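PDB 6KD0: vibralactone Cyclase from Boreostereum vibrans, which catalyses the cyclization that forms the fused bicyclic beta-lactone of vibralactone, using an alpha/beta hydrolase fold. Local coordinates for residues 16-21 / 307-312; 151-156 / 171-176; 155-160 / 193-198; 211-216 / 244-249; 234-239 / 315-320. One frame throughout, in Å; residues are numbered along the deposited sequence.

Contact 1: 16-21 / 307-312; sequences PEFAPV and PGVPHA
Pro310 lays its CD carbon over one face of the Phe18 ring, and this CH-pi contact is the main interaction between 16-21 and 307-312. The CD atom lies 3.7 Å from the centroid of the Phe18 ring and 20° off the ring normal, so the carbon sits over the face, shifted toward the CZ end of the ring. The two side chains arrive from opposite directions: Phe18 CZ is 3.5 Å from Pro310 CD, and CG of the same proline is just as near to CZ. Phe18 gets there by setting CG anti to its backbone N (chi1 -178°), which sends the ring away from helix 18-24 toward the strand. Within that helix the ring of Trp22 also meets the Phe18 ring.

Plain apolar contact adds a second anchor nearer the backbone, where Phe18 CB meets Val309 CG1 at 4.0 Å. The carbonyl of Gly308 approaches the same ring obliquely, with Phe18 CD2 4.2 Å from Gly308 O. Gly308, whose phi is positive (71°), forms the corner between strands 301-307 and 309-310. A leucine here has no flat face for Pro310 CD, and would probably leave a gap beside the proline.

His311, which follows Pro310 directly, bonds to both Asp281 and Ser177 in a geometry consistent with a Ser-His-Asp triad. Between 16-21 and 307-312 the side-chain chemistry is wholly nonpolar, resting on shape and dispersion, while backbone hydrogen bonds from Gly308 to Leu11 and His15, just ahead of the helix, add polar anchoring.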
# COMPACT_ATOMS: atom_id res chain seq x y z
N PRO A 16 23.16 0.10 9.48
CA PRO A 16 24.05 -0.91 10.09
C PRO A 16 23.37 -2.22 10.42
O PRO A 16 24.03 -3.26 10.40
CB PRO A 16 24.54 -0.21 11.38
CG PRO A 16 24.40 1.22 11.10
CD PRO A 16 23.17 1.36 10.25
N GLU A 17 22.07 -2.20 10.74
CA GLU A 17 21.37 -3.44 11.03
C GLU A 17 21.00 -4.17 9.75
O GLU A 17 20.78 -5.39 9.79
CB GLU A 17 20.13 -3.18 11.88
CG GLU A 17 20.46 -2.80 13.31
CD GLU A 17 19.28 -2.20 14.07
OE1 GLU A 17 18.12 -2.63 13.84
OE2 GLU A 17 19.52 -1.30 14.91
N PHE A 18 20.94 -3.47 8.62
CA PHE A 18 20.53 -4.11 7.38
C PHE A 18 21.67 -4.76 6.60
O PHE A 18 21.48 -5.80 5.98
CB PHE A 18 19.82 -3.12 6.46
CG PHE A 18 19.34 -3.75 5.19
CD1 PHE A 18 18.32 -4.69 5.21
CD2 PHE A 18 19.92 -3.42 3.98
CE1 PHE A 18 17.88 -5.28 4.04
CE2 PHE A 18 19.48 -4.01 2.81
CZ PHE A 18 18.46 -4.95 2.85
N ALA A 19 22.86 -4.14 6.60
CA ALA A 19 23.97 -4.67 5.81
C ALA A 19 24.26 -6.15 6.09
O ALA A 19 24.38 -6.92 5.12
CB ALA A 19 25.23 -3.81 6.05
N PRO A 20 24.37 -6.62 7.35
CA PRO A 20 24.65 -8.05 7.54
C PRO A 20 23.51 -8.95 7.08
O PRO A 20 23.74 -10.01 6.48
CB PRO A 20 24.91 -8.19 9.05
CG PRO A 20 24.51 -6.92 9.68
CD PRO A 20 24.31 -5.88 8.62
N VAL A 21 22.27 -8.53 7.35
CA VAL A 21 21.10 -9.30 6.91
C VAL A 21 21.09 -9.41 5.39
O VAL A 21 20.80 -10.47 4.83
CB VAL A 21 19.80 -8.65 7.42
CG1 VAL A 21 18.60 -9.32 6.79
CG2 VAL A 21 19.74 -8.74 8.94
N PRO A 307 15.66 5.58 6.78
CA PRO A 307 16.89 5.68 5.99
C PRO A 307 17.65 4.36 5.94
O PRO A 307 17.57 3.53 6.85
CB PRO A 307 17.72 6.76 6.70
CG PRO A 307 17.06 7.00 8.01
CD PRO A 307 15.68 6.42 7.98
N GLY A 308 18.38 4.17 4.84
CA GLY A 308 19.30 3.05 4.71
C GLY A 308 18.66 1.68 4.55
O GLY A 308 19.37 0.67 4.67
N VAL A 309 17.36 1.60 4.29
CA VAL A 309 16.75 0.30 4.02
C VAL A 309 15.98 0.34 2.71
O VAL A 309 15.47 1.40 2.31
CB VAL A 309 15.85 -0.15 5.19
CG1 VAL A 309 16.73 -0.64 6.33
CG2 VAL A 309 14.96 0.97 5.64
N PRO A 310 15.87 -0.79 2.02
CA PRO A 310 15.27 -0.81 0.69
C PRO A 310 13.74 -0.95 0.71
O PRO A 310 13.10 -1.21 1.73
CB PRO A 310 15.92 -2.04 0.06
CG PRO A 310 16.07 -2.97 1.20
CD PRO A 310 16.48 -2.09 2.36
N HIS A 311 13.18 -0.79 -0.48
CA HIS A 311 11.77 -1.00 -0.77
C HIS A 311 11.28 -2.35 -0.25
O HIS A 311 11.80 -3.40 -0.64
CB HIS A 311 11.60 -0.92 -2.29
CG HIS A 311 10.18 -0.77 -2.75
ND1 HIS A 311 9.58 0.45 -2.94
CD2 HIS A 311 9.27 -1.70 -3.13
CE1 HIS A 311 8.36 0.28 -3.42
NE2 HIS A 311 8.15 -1.02 -3.54
N ALA A 312 10.28 -2.31 0.63
CA ALA A 312 9.61 -3.50 1.14
C ALA A 312 10.52 -4.39 1.97
O ALA A 312 10.29 -5.61 2.03
CB ALA A 312 9.01 -4.34 0.01

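Contact 2: 151-156 / 171-176; sequences AGLKWA and FVIAGQ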
# COMPACT_ATOMS: atom_id res chain seq x y z
N ALA A 151 -13.95 -0.69 -7.33
CA ALA A 151 -15.17 -1.47 -7.17
C ALA A 151 -15.22 -2.13 -5.79
O ALA A 151 -16.28 -2.17 -5.14
CB ALA A 151 -15.27 -2.51 -8.27
N GLY A 152 -14.09 -2.65 -5.33
CA GLY A 152 -14.03 -3.24 -4.01
C GLY A 152 -14.27 -2.22 -2.92
O GLY A 152 -14.91 -2.53 -1.90
N LEU A 153 -13.77 -0.99 -3.11
CA LEU A 153 -13.98 0.07 -2.13
C LEU A 153 -15.45 0.43 -2.04
O LEU A 153 -16.00 0.61 -0.94
CB LEU A 153 -13.14 1.30 -2.51
CG LEU A 153 -13.13 2.48 -1.52
CD1 LEU A 153 -12.48 2.05 -0.20
CD2 LEU A 153 -12.42 3.71 -2.09
N LYS A 154 -16.12 0.49 -3.20
CA LYS A 154 -17.55 0.76 -3.22
C LYS A 154 -18.32 -0.36 -2.55
O LYS A 154 -19.24 -0.11 -1.76
CB LYS A 154 -18.04 0.96 -4.65
CG LYS A 154 -17.65 2.28 -5.29
CD LYS A 154 -18.23 2.40 -6.71
CE LYS A 154 -19.74 2.61 -6.67
NZ LYS A 154 -20.35 2.66 -8.04
N TRP A 155 -17.95 -1.61 -2.85
CA TRP A 155 -18.63 -2.75 -2.25
C TRP A 155 -18.49 -2.72 -0.73
O TRP A 155 -19.47 -2.90 -0.01
CB TRP A 155 -18.07 -4.05 -2.81
CG TRP A 155 -18.74 -5.25 -2.23
CD1 TRP A 155 -19.86 -5.87 -2.71
CD2 TRP A 155 -18.36 -5.95 -1.04
NE1 TRP A 155 -20.20 -6.92 -1.89
CE2 TRP A 155 -19.30 -6.99 -0.86
CE3 TRP A 155 -17.33 -5.81 -0.10
CZ2 TRP A 155 -19.23 -7.89 0.21
CZ3 TRP A 155 -17.27 -6.70 0.97
CH2 TRP A 155 -18.20 -7.72 1.11
N ALA A 156 -17.27 -2.47 -0.24
CA ALA A 156 -17.02 -2.48 1.19
C ALA A 156 -17.78 -1.37 1.89
O ALA A 156 -18.32 -1.57 2.98
CB ALA A 156 -15.52 -2.35 1.47
N PHE A 171 -13.11 5.14 8.21
CA PHE A 171 -13.03 4.51 6.90
C PHE A 171 -11.66 4.89 6.33
O PHE A 171 -11.50 5.96 5.74
CB PHE A 171 -14.19 4.97 6.01
CG PHE A 171 -14.32 4.22 4.72
CD1 PHE A 171 -13.62 3.05 4.49
CD2 PHE A 171 -15.17 4.69 3.72
CE1 PHE A 171 -13.76 2.37 3.28
CE2 PHE A 171 -15.31 4.02 2.53
CZ PHE A 171 -14.61 2.86 2.31
N VAL A 172 -10.68 4.02 6.56
CA VAL A 172 -9.29 4.28 6.22
C VAL A 172 -8.89 3.40 5.04
O VAL A 172 -9.09 2.18 5.08
CB VAL A 172 -8.36 4.03 7.43
CG1 VAL A 172 -6.89 4.13 7.00
CG2 VAL A 172 -8.67 5.03 8.53
N ILE A 173 -8.31 3.99 4.01
CA ILE A 173 -7.75 3.20 2.91
C ILE A 173 -6.25 3.17 3.06
O ILE A 173 -5.61 4.17 3.43
CB ILE A 173 -8.17 3.74 1.53
CG1 ILE A 173 -7.73 2.77 0.44
CG2 ILE A 173 -7.59 5.14 1.29
CD1 ILE A 173 -8.37 3.03 -0.88
N ALA A 174 -5.67 1.99 2.85
CA ALA A 174 -4.25 1.81 3.08
C ALA A 174 -3.73 0.92 1.97
O ALA A 174 -4.44 0.04 1.50
CB ALA A 174 -3.99 1.19 4.47
N GLY A 175 -2.50 1.16 1.54
CA GLY A 175 -1.93 0.33 0.49
C GLY A 175 -0.42 0.32 0.54
O GLY A 175 0.22 1.28 0.99
N GLN A 176 0.15 -0.77 0.05
CA GLN A 176 1.59 -1.01 0.06
C GLN A 176 2.13 -1.05 -1.37
O GLN A 176 1.65 -1.83 -2.19
CB GLN A 176 1.88 -2.33 0.77
CG GLN A 176 3.33 -2.68 0.89
CD GLN A 176 3.50 -3.99 1.62
OE1 GLN A 176 3.75 -5.02 1.00
NE2 GLN A 176 3.33 -3.96 2.94
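Leu153 of helix 144-158 packs its two methyls on Phe171 and Ile173 of strand 171-176. CB points at the strand, and CG stands anti to the backbone N (chi1 -175°), which carries the branch point down to the ring of Phe171; Leu153 CG already lies 4.1 Å from Phe171 CZ. The two methyls then part company. CD1 presses on the end of the aromatic ring, with Leu153 CD1 3.4 Å from Phe171 CZ and 3.7 Å from Phe171 CE1, a close approach that comes in obliquely to the ring. CD2 turns to the next residue of the strand that faces the helix, where Leu153 CD2 and Ile173 CD1 are 4.3 Å apart. One leucine thus straddles positions 171 and 173, the alternate residues whose side chains face the helix, while Val172 between them faces Leu337 and Phe338 of helix 321-338 on the other side of the sheet. Strand 171-176 is flanked by strands 97-101 and 203-207 in the parallel part of the sheet, and it leads into the probable nucleophile elbow at Ser177. Leu153 also touches Tyr99 of strand 97-101 and Phe196 in the loop after helix 178-192, and so joins its helix to two adjoining strands.

Contact 3: 155-160 / 193-198; sequences WAAANA and DPFFAN
Phe195 and Phe196 present their rings to Ala157 and Ala158 near the end of helix 144-158, each meeting a methyl in a different way. Ala158 CB lies at the edge of the Phe195 ring, near its plane and 4.0 Å from Phe195 CZ. Ala157 CB, which points at the other segment, faces the junction of the two rings: it is 4.0 Å from Phe196 CE1 and 4.4 Å from Phe195 CE2, oblique to both.

The phenylalanines are also turned against each other. Phe195 CD2 stands 3.7 Å above the plane of the Phe196 ring, over its centre, while Phe196 CD2 lies in the plane of the Phe195 ring at its edge. The two first torsions differ, Phe195 with CG anti to its backbone N (chi1 176°) and Phe196 with CG beside it (chi1 -76°), and this brings consecutive side chains to the same helix.

Hydrogen bonds also shape each segment locally. An Asx turn, in which Phe195 N donates to Asp193 OD1 at 3.0 Å, opens the short 3-10 segment. On the helix, Trp155 O accepts from both the N and the ND2 of Asn159, the side-chain hydrogen bond measuring 3.0 Å from Asn159 ND2 to Trp155 O. The chemistry is therefore divided: apolar methyl-to-ring contacts join the two segments, while two residues of the same helix add links of their own to 193-198, Tyr150 by a hydrogen bond to Asp193 OD2 and Lys154 by a cation-pi contact with Phe195.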
# COMPACT_ATOMS: atom_id res chain seq x y z
N TRP A 155 -17.95 -1.61 -2.85
CA TRP A 155 -18.63 -2.75 -2.25
C TRP A 155 -18.49 -2.72 -0.73
O TRP A 155 -19.47 -2.90 -0.01
CB TRP A 155 -18.07 -4.05 -2.81
CG TRP A 155 -18.74 -5.25 -2.23
CD1 TRP A 155 -19.86 -5.87 -2.71
CD2 TRP A 155 -18.36 -5.95 -1.04
NE1 TRP A 155 -20.20 -6.92 -1.89
CE2 TRP A 155 -19.30 -6.99 -0.86
CE3 TRP A 155 -17.33 -5.81 -0.10
CZ2 TRP A 155 -19.23 -7.89 0.21
CZ3 TRP A 155 -17.27 -6.70 0.97
CH2 TRP A 155 -18.20 -7.72 1.11
N ALA A 156 -17.27 -2.47 -0.24
CA ALA A 156 -17.02 -2.48 1.19
C ALA A 156 -17.78 -1.37 1.89
O ALA A 156 -18.32 -1.57 2.98
CB ALA A 156 -15.52 -2.35 1.47
N ALA A 157 -17.83 -0.17 1.28
CA ALA A 157 -18.62 0.92 1.85
C ALA A 157 -20.10 0.56 1.91
O ALA A 157 -20.75 0.73 2.95
CB ALA A 157 -18.41 2.21 1.05
N ALA A 158 -20.64 0.00 0.83
CA ALA A 158 -22.09 -0.18 0.79
C ALA A 158 -22.54 -1.40 1.59
O ALA A 158 -23.68 -1.44 2.08
CB ALA A 158 -22.55 -0.30 -0.66
N ASN A 159 -21.69 -2.41 1.72
CA ASN A 159 -22.04 -3.67 2.35
C ASN A 159 -21.37 -3.83 3.70
O ASN A 159 -21.33 -4.94 4.22
CB ASN A 159 -21.67 -4.82 1.43
CG ASN A 159 -22.49 -4.82 0.15
OD1 ASN A 159 -23.63 -5.29 0.13
ND2 ASN A 159 -21.93 -4.27 -0.93
N ALA A 160 -20.86 -2.74 4.27
CA ALA A 160 -20.11 -2.81 5.52
C ALA A 160 -20.88 -3.57 6.59
O ALA A 160 -20.31 -4.43 7.28
CB ALA A 160 -19.78 -1.41 6.02
N ASP A 193 -16.61 11.35 -6.22
CA ASP A 193 -17.76 10.52 -6.58
C ASP A 193 -18.87 10.71 -5.55
O ASP A 193 -18.67 10.39 -4.37
CB ASP A 193 -17.32 9.06 -6.63
CG ASP A 193 -18.39 8.13 -7.19
OD1 ASP A 193 -19.57 8.51 -7.28
OD2 ASP A 193 -18.03 6.98 -7.54
N PRO A 194 -20.06 11.19 -5.94
CA PRO A 194 -21.13 11.37 -4.96
C PRO A 194 -21.55 10.07 -4.29
O PRO A 194 -22.17 10.13 -3.22
CB PRO A 194 -22.28 12.00 -5.77
CG PRO A 194 -21.94 11.83 -7.18
CD PRO A 194 -20.46 11.61 -7.30
N PHE A 195 -21.20 8.91 -4.85
CA PHE A 195 -21.48 7.63 -4.19
C PHE A 195 -20.97 7.61 -2.75
O PHE A 195 -21.56 6.97 -1.88
CB PHE A 195 -20.83 6.47 -4.95
CG PHE A 195 -20.99 5.14 -4.27
CD1 PHE A 195 -22.12 4.38 -4.48
CD2 PHE A 195 -20.00 4.65 -3.42
CE1 PHE A 195 -22.28 3.15 -3.85
CE2 PHE A 195 -20.14 3.43 -2.79
CZ PHE A 195 -21.29 2.67 -3.01
N PHE A 196 -19.85 8.28 -2.50
CA PHE A 196 -19.18 8.25 -1.20
C PHE A 196 -19.58 9.41 -0.31
O PHE A 196 -19.01 9.54 0.79
CB PHE A 196 -17.65 8.25 -1.39
CG PHE A 196 -17.09 6.92 -1.84
CD1 PHE A 196 -16.89 5.90 -0.92
CD2 PHE A 196 -16.81 6.69 -3.17
CE1 PHE A 196 -16.39 4.68 -1.33
CE2 PHE A 196 -16.32 5.47 -3.59
CZ PHE A 196 -16.11 4.46 -2.68
N ALA A 197 -20.52 10.26 -0.75
CA ALA A 197 -20.86 11.47 -0.00
C ALA A 197 -21.19 11.16 1.45
O ALA A 197 -20.75 11.87 2.36
CB ALA A 197 -22.04 12.19 -0.67
N ASN A 198 -21.96 10.11 1.69
CA ASN A 198 -22.40 9.77 3.04
C ASN A 198 -21.43 8.86 3.79
O ASN A 198 -21.57 8.72 5.01
CB ASN A 198 -23.76 9.08 3.00
CG ASN A 198 -24.84 10.00 2.48
OD1 ASN A 198 -24.68 11.23 2.49
ND2 ASN A 198 -25.94 9.41 2.01

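Contact 4: 211-216 / 244-249; sequences TCHPEA and WFNELA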
# COMPACT_ATOMS: atom_id res chain seq x y z
N THR A 211 4.21 6.85 -7.91
CA THR A 211 3.22 7.92 -8.07
C THR A 211 3.15 8.49 -9.48
O THR A 211 2.17 9.18 -9.78
CB THR A 211 3.51 9.08 -7.10
OG1 THR A 211 4.76 9.69 -7.46
CG2 THR A 211 3.59 8.57 -5.67
N CYS A 212 4.12 8.20 -10.34
CA CYS A 212 4.11 8.83 -11.65
C CYS A 212 4.97 8.02 -12.60
O CYS A 212 6.10 7.66 -12.27
CB CYS A 212 4.63 10.28 -11.57
SG CYS A 212 4.32 11.22 -13.06
N HIS A 213 4.43 7.75 -13.79
CA HIS A 213 5.23 7.19 -14.86
C HIS A 213 6.42 8.11 -15.16
O HIS A 213 6.25 9.33 -15.24
CB HIS A 213 4.36 7.01 -16.10
CG HIS A 213 4.94 6.07 -17.11
ND1 HIS A 213 6.11 6.32 -17.78
CD2 HIS A 213 4.49 4.87 -17.56
CE1 HIS A 213 6.37 5.32 -18.60
NE2 HIS A 213 5.40 4.42 -18.48
N PRO A 214 7.63 7.57 -15.32
CA PRO A 214 8.79 8.43 -15.62
C PRO A 214 8.61 9.27 -16.88
O PRO A 214 9.10 10.41 -16.95
CB PRO A 214 9.93 7.42 -15.77
CG PRO A 214 9.52 6.28 -14.91
CD PRO A 214 8.02 6.17 -15.07
N GLU A 215 7.91 8.75 -17.88
CA GLU A 215 7.70 9.52 -19.10
C GLU A 215 6.68 10.63 -18.92
O GLU A 215 6.54 11.46 -19.82
CB GLU A 215 7.30 8.57 -20.23
CG GLU A 215 8.37 7.50 -20.46
CD GLU A 215 8.12 6.65 -21.70
OE1 GLU A 215 9.09 6.03 -22.19
OE2 GLU A 215 6.96 6.60 -22.16
N ALA A 216 5.97 10.67 -17.79
CA ALA A 216 5.00 11.72 -17.52
C ALA A 216 5.39 12.63 -16.36
O ALA A 216 4.58 13.48 -15.96
CB ALA A 216 3.62 11.11 -17.23
N TRP A 244 10.45 -1.88 -15.87
CA TRP A 244 9.82 -3.10 -16.38
C TRP A 244 8.38 -3.22 -15.87
O TRP A 244 7.48 -3.60 -16.64
CB TRP A 244 10.67 -4.31 -15.99
CG TRP A 244 10.18 -5.65 -16.49
CD1 TRP A 244 10.15 -6.08 -17.79
CD2 TRP A 244 9.72 -6.73 -15.69
NE1 TRP A 244 9.66 -7.38 -17.84
CE2 TRP A 244 9.40 -7.79 -16.56
CE3 TRP A 244 9.53 -6.90 -14.32
CZ2 TRP A 244 8.91 -9.01 -16.10
CZ3 TRP A 244 9.05 -8.12 -13.86
CH2 TRP A 244 8.74 -9.16 -14.76
N PHE A 245 8.14 -2.93 -14.59
CA PHE A 245 6.78 -3.00 -14.06
C PHE A 245 5.86 -1.97 -14.73
O PHE A 245 4.68 -2.25 -14.99
CB PHE A 245 6.78 -2.84 -12.53
CG PHE A 245 7.21 -4.07 -11.77
CD1 PHE A 245 6.47 -5.25 -11.84
CD2 PHE A 245 8.33 -4.05 -10.96
CE1 PHE A 245 6.87 -6.39 -11.13
CE2 PHE A 245 8.73 -5.18 -10.25
CZ PHE A 245 8.00 -6.35 -10.35
N ASN A 246 6.39 -0.77 -15.00
CA ASN A 246 5.62 0.23 -15.75
C ASN A 246 5.26 -0.29 -17.13
O ASN A 246 4.14 -0.09 -17.62
CB ASN A 246 6.40 1.54 -15.88
CG ASN A 246 6.57 2.27 -14.57
OD1 ASN A 246 5.71 2.21 -13.71
ND2 ASN A 246 7.67 2.99 -14.42
N GLU A 247 6.22 -0.94 -17.80
CA GLU A 247 5.96 -1.52 -19.11
C GLU A 247 4.91 -2.63 -19.06
O GLU A 247 4.04 -2.71 -19.93
CB GLU A 247 7.28 -2.04 -19.70
CG GLU A 247 7.10 -2.69 -21.06
CD GLU A 247 8.41 -3.18 -21.64
OE1 GLU A 247 8.46 -3.39 -22.87
OE2 GLU A 247 9.38 -3.36 -20.87
N LEU A 248 5.00 -3.52 -18.07
CA LEU A 248 4.01 -4.59 -17.93
C LEU A 248 2.61 -4.01 -17.74
O LEU A 248 1.62 -4.57 -18.23
CB LEU A 248 4.37 -5.50 -16.76
CG LEU A 248 5.61 -6.39 -16.82
CD1 LEU A 248 5.74 -7.13 -15.49
CD2 LEU A 248 5.53 -7.38 -17.96
N ALA A 249 2.52 -2.89 -17.03
CA ALA A 249 1.20 -2.32 -16.75
C ALA A 249 0.56 -1.73 -18.01
O ALA A 249 -0.67 -1.61 -18.09
CB ALA A 249 1.30 -1.27 -15.66
O HOH W 1 4.55 1.96 -19.49
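Asn246, which loses more surface here than any other residue of the two segments, points from helix 239-249 at His213 and Pro214. Its CG lies beside the backbone N (chi1 -69°), and this directs the amide to the proline: Asn246 ND2 is 3.3 Å from Pro214 CD and 3.8 Å from Pro214 CG, a nitrogen resting against ring methylenes. The side chains of Pro214 and Asn246 approach from opposite directions.

His213 meets the base of the same asparagine. Asn246 CB lies oblique to the imidazole, 4.0 Å from His213 NE2, and the imidazole and amide planes are 28° apart. Two bonds in the ring plane fix the imidazole rotation. Glu215 N donates to His213 ND1 at 3.0 Å, only 5° out of the plane, consistent with an ND1 that carries no proton. At the far nitrogen, a water stands 2.8 Å from His213 NE2 and makes a weak bond to Asn246 O, also at 2.8 Å, to which it donates. This water links loop and helix through their polar atoms, where the direct contacts are van der Waals in kind. A leucine at His213 would probably leave the water without its loop partner and Glu215 N without its side-chain acceptor.

Ser260 OG binds the backbone N of His213, and Asn246 also touches Trp106. The arrangement belongs to the long excursion between strands 203-207 and 273-278 of the alpha/beta hydrolase fold, where helix 239-249 packs on the loop that follows strand 203-207.

Contact 5: 234-239 / 315-320; sequences APLLSK and MLFRSM
Leu236 meets Leu316 and Phe317 where two loop regions of the alpha/beta hydrolase fold come together: a type II turn from Ala234 to Leu237, and the end of the short helix 313-316 that follows the probable catalytic histidine. Leu236 occupies the third position of its turn with a positive phi (73°), and from there its side chain points across to the other segment.

The aliphatic contact is made tip to tip. Leu236 CD2 and Leu316 CD2 are 3.6 Å apart, the two leucines reaching toward each other end on. The contact with the aromatic ring is of another kind: the other methyl of Leu236 lies at the rim of the Phe317 ring, near its plane, as the two side chains pass at a slant. Phe317, whose CG beside its backbone N (chi1 -55°) turns the ring's rim to Leu236, is the first residue to leave helical geometry, and a type I turn from Phe317 to Met320 follows, closed by Met320 N donating to Phe317 O at 2.9 Å.

Neighbours add to the apolar surroundings. Trp22 of helix 18-24 touches both Leu236 and Phe317, Phe25 meets Phe317 edge-to-face, and Pro310 packs on Leu236. Within the turn, Arg318 forms a salt bridge with Asp117. Leu236 thus divides its two methyls between two consecutive residues, and the one at the ring rim, CD1, stops 3.9 Å from Phe317 CE2.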
# COMPACT_ATOMS: atom_id res chain seq x y z
N ALA A 234 19.51 -0.35 -6.10
CA ALA A 234 19.25 -0.61 -4.70
C ALA A 234 18.77 -2.05 -4.50
O ALA A 234 18.16 -2.64 -5.40
CB ALA A 234 18.21 0.36 -4.14
N PRO A 235 19.04 -2.63 -3.33
CA PRO A 235 18.47 -3.95 -3.03
C PRO A 235 16.96 -3.96 -3.23
O PRO A 235 16.27 -2.97 -2.94
CB PRO A 235 18.84 -4.16 -1.56
CG PRO A 235 20.03 -3.29 -1.33
CD PRO A 235 19.80 -2.09 -2.19
N LEU A 236 16.46 -5.08 -3.74
CA LEU A 236 15.05 -5.45 -3.81
C LEU A 236 14.26 -4.65 -4.85
O LEU A 236 13.16 -5.07 -5.21
CB LEU A 236 14.36 -5.32 -2.43
CG LEU A 236 14.96 -6.08 -1.25
CD1 LEU A 236 14.10 -5.86 -0.02
CD2 LEU A 236 15.08 -7.58 -1.54
N LEU A 237 14.77 -3.52 -5.33
CA LEU A 237 14.09 -2.80 -6.41
C LEU A 237 15.07 -1.90 -7.15
O LEU A 237 15.55 -0.90 -6.59
CB LEU A 237 12.92 -1.96 -5.87
CG LEU A 237 12.15 -1.20 -6.96
CD1 LEU A 237 11.47 -2.18 -7.94
CD2 LEU A 237 11.12 -0.23 -6.34
N SER A 238 15.37 -2.24 -8.39
CA SER A 238 16.25 -1.45 -9.23
C SER A 238 15.41 -0.55 -10.14
O SER A 238 14.21 -0.77 -10.31
CB SER A 238 17.15 -2.38 -10.06
OG SER A 238 16.37 -3.14 -10.97
N LYS A 239 16.06 0.49 -10.66
CA LYS A 239 15.45 1.31 -11.71
C LYS A 239 14.98 0.47 -12.89
O LYS A 239 13.89 0.66 -13.43
CB LYS A 239 16.46 2.37 -12.18
CG LYS A 239 16.05 3.10 -13.45
CD LYS A 239 17.04 4.23 -13.76
CE LYS A 239 16.49 5.17 -14.82
NZ LYS A 239 16.86 4.76 -16.19
N MET A 315 8.78 -6.65 4.51
CA MET A 315 8.07 -7.84 4.07
C MET A 315 9.00 -9.00 3.82
O MET A 315 8.60 -10.17 3.95
CB MET A 315 7.30 -7.56 2.77
CG MET A 315 6.23 -6.49 2.90
SD MET A 315 4.91 -6.91 4.05
CE MET A 315 4.10 -8.23 3.13
N LEU A 316 10.24 -8.71 3.47
CA LEU A 316 11.22 -9.75 3.22
C LEU A 316 12.09 -10.06 4.42
O LEU A 316 12.68 -11.15 4.48
CB LEU A 316 12.10 -9.36 2.03
CG LEU A 316 11.50 -9.77 0.68
CD1 LEU A 316 10.33 -8.85 0.25
CD2 LEU A 316 12.57 -9.83 -0.37
N PHE A 317 12.18 -9.15 5.39
CA PHE A 317 13.07 -9.34 6.54
C PHE A 317 12.36 -8.98 7.83
O PHE A 317 12.90 -8.28 8.68
CB PHE A 317 14.34 -8.50 6.36
CG PHE A 317 15.06 -8.77 5.07
CD1 PHE A 317 15.86 -9.88 4.94
CD2 PHE A 317 14.91 -7.92 3.99
CE1 PHE A 317 16.53 -10.15 3.75
CE2 PHE A 317 15.58 -8.17 2.79
CZ PHE A 317 16.39 -9.29 2.67
N ARG A 318 11.12 -9.46 8.00
CA ARG A 318 10.32 -9.04 9.15
C ARG A 318 10.99 -9.37 10.49
O ARG A 318 10.71 -8.71 11.49
CB ARG A 318 8.93 -9.68 9.10
CG ARG A 318 7.95 -9.15 10.18
CD ARG A 318 7.70 -7.65 9.99
NE ARG A 318 6.90 -7.46 8.78
CZ ARG A 318 5.57 -7.50 8.76
NH1 ARG A 318 4.89 -7.67 9.89
NH2 ARG A 318 4.92 -7.37 7.60
N SER A 319 11.90 -10.35 10.52
CA SER A 319 12.52 -10.71 11.79
C SER A 319 13.51 -9.64 12.26
O SER A 319 13.89 -9.64 13.44
CB SER A 319 13.20 -12.07 11.68
OG SER A 319 14.28 -12.03 10.76
N MET A 320 13.92 -8.72 11.38
CA MET A 320 14.70 -7.58 11.82
C MET A 320 13.91 -6.78 12.84
O MET A 320 12.70 -6.59 12.69
CB MET A 320 15.06 -6.67 10.64
CG MET A 320 16.16 -7.14 9.72
SD MET A 320 16.38 -5.98 8.36
CE MET A 320 17.22 -4.62 9.16

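From the N terminus, 16-21 opens contact 1, which closes only at 307-312, so contacts 2, 3 and 4 all nest within its loop. Contacts 2 and 3 start from the same helix, 144-158, sharing Trp155 and Ala156: contact 2 ties it to the central strand 171-176, and contact 3 ties its end to the loop after helix 178-192. Contact 4 follows in series, joining the loop after strand 203-207 to helix 239-249. Contact 5 opens at 234-239, inside contact 4, and ends at 315-320, so it crosses both contacts 4 and 1. Contacts 1 and 5 touch, their centres about 7 Å apart, across the chain's centre from contacts 2 and 3.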